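Local coordinates for protein CG8862 (Drosophila melanogaster, PDB 3ISM) that is endonuclease G, a mitochondrial, magnesium-dependent nuclease of the DNA/RNA non-specific endonuclease family that probably cleaves both DNA and RNA, at residues 213-216 against 217-221. Numbering follows the deposited sequence.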
loop_
_atom_site.group_PDB
_atom_site.type_symbol
_atom_site.label_atom_id
_atom_site.label_comp_id
_atom_site.label_asym_id
_atom_site.label_seq_id
_atom_site.Cartn_x
_atom_site.Cartn_y
_atom_site.Cartn_z
ATOM N N GLN B 213 12.093 -12.777 7.092
ATOM C CA GLN B 213 13.495 -13.057 6.800
ATOM C C GLN B 213 13.913 -14.309 7.544
ATOM O O GLN B 213 13.165 -14.800 8.387
ATOM C CB GLN B 213 14.381 -11.875 7.221
ATOM C CG GLN B 213 14.377 -11.612 8.708
ATOM C CD GLN B 213 14.801 -10.199 9.060
ATOM O OE1 GLN B 213 14.528 -9.242 8.315
ATOM N NE2 GLN B 213 15.445 -10.056 10.215
ATOM N N VAL B 214 15.114 -14.810 7.259
ATOM C CA VAL B 214 15.669 -15.910 8.048
ATOM C C VAL B 214 15.821 -15.496 9.523
ATOM O O VAL B 214 16.528 -14.542 9.858
ATOM C CB VAL B 214 16.998 -16.435 7.473
ATOM C CG1 VAL B 214 17.699 -17.390 8.459
ATOM C CG2 VAL B 214 16.763 -17.131 6.138
ATOM N N ILE B 215 15.104 -16.205 10.389
ATOM C CA ILE B 215 15.208 -16.025 11.829
ATOM C C ILE B 215 15.877 -17.258 12.418
ATOM O O ILE B 215 15.563 -18.383 12.025
ATOM C CB ILE B 215 13.813 -15.840 12.479
ATOM C CG1 ILE B 215 13.164 -14.549 11.981
ATOM C CG2 ILE B 215 13.929 -15.793 14.010
ATOM C CD1 ILE B 215 11.730 -14.439 12.358
ATOM N N SER B 216 16.797 -17.036 13.356
ATOM C CA SER B 216 17.433 -18.125 14.087
ATOM C C SER B 216 16.421 -19.081 14.745
ATOM O O SER B 216 15.402 -18.645 15.288
ATOM C CB SER B 216 18.372 -17.550 15.145
ATOM O OG SER B 216 19.217 -18.563 15.646
ATOM N N ASN B 217 16.710 -20.381 14.691
ATOM C CA ASN B 217 15.845 -21.410 15.291
ATOM C C ASN B 217 15.822 -21.385 16.830
ATOM O O ASN B 217 14.938 -21.974 17.454
ATOM C CB ASN B 217 16.269 -22.822 14.834
ATOM C CG ASN B 217 15.898 -23.125 13.387
ATOM O OD1 ASN B 217 15.101 -22.415 12.757
ATOM N ND2 ASN B 217 16.480 -24.197 12.850
ATOM N N ASP B 218 16.797 -20.728 17.446
ATOM C CA ASP B 218 16.803 -20.641 18.904
ATOM C C ASP B 218 16.101 -19.398 19.443
ATOM O O ASP B 218 16.004 -19.228 20.655
ATOM C CB ASP B 218 18.219 -20.795 19.480
ATOM C CG ASP B 218 19.192 -19.751 18.960
ATOM O OD1 ASP B 218 18.820 -18.963 18.075
ATOM O OD2 ASP B 218 20.348 -19.717 19.448
ATOM N N THR B 219 15.609 -18.546 18.540
ATOM C CA THR B 219 14.927 -17.318 18.927
ATOM C C THR B 219 13.504 -17.602 19.427
ATOM O O THR B 219 12.667 -18.097 18.666
ATOM C CB THR B 219 14.865 -16.310 17.761
ATOM O OG1 THR B 219 16.188 -15.994 17.308
ATOM C CG2 THR B 219 14.201 -15.035 18.208
ATOM N N PRO B 220 13.223 -17.286 20.709
ATOM C CA PRO B 220 11.883 -17.546 21.212
ATOM C C PRO B 220 10.901 -16.540 20.613
ATOM O O PRO B 220 11.277 -15.392 20.352
ATOM C CB PRO B 220 12.011 -17.340 22.729
ATOM C CG PRO B 220 13.452 -17.057 22.998
ATOM C CD PRO B 220 14.082 -16.644 21.717
ATOM N N ILE B 221 9.660 -16.969 20.392
ATOM C CA ILE B 221 8.664 -16.103 19.756
ATOM C C ILE B 221 8.299 -14.911 20.638
ATOM O O ILE B 221 7.829 -13.896 20.140
ATOM C CB ILE B 221 7.382 -16.868 19.365
ATOM C CG1 ILE B 221 6.708 -17.425 20.623
ATOM C CG2 ILE B 221 7.703 -17.950 18.322
ATOM C CD1 ILE B 221 5.358 -18.033 20.380
HETATM O O HOH W 1 13.530 -20.193 12.292
HETATM O O HOH W 2 12.566 -19.169 16.193
#
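Ser216 and Thr219 close a type I beta turn, with Asn217 and Asp218 as its two central residues, in the surface loop between strand 203-211 and helix 228-235. The closing bond, Thr219 N to Ser216 O, measures 3.3 Å. It is fairly straight at the hydrogen (160°), yet the donor stands well above the carbonyl plane, 64° out of it. Two further donors reach the same oxygen: Thr219 OG1, weakly, at 3.4 Å, and a water that also donates to Thr219 O, bridging the carbonyls of the first and last turn residues. Another water donates to Ile215 O and to Asn217 OD1, so the corner asparagine is tied back to the incoming chain through solvent.

Apart from these polar links, the methyl CG2 of Ile215 lies 3.9 Å from Thr219 CB, and the two side chains cross at about a right angle. Ile215, just before the turn, is buried and also packs on Phe224 and on Ala136 of helix 136-146, whereas Ser216, Asn217 and Asp218 are exposed. At the solvent-exposed residues Ser216 and Asp218, the serine extends its hydroxyl anti to its own nitrogen (chi1 -167°), where Ser216 OG donates to Asp218 OD1 in a very short bond of 2.5 Å.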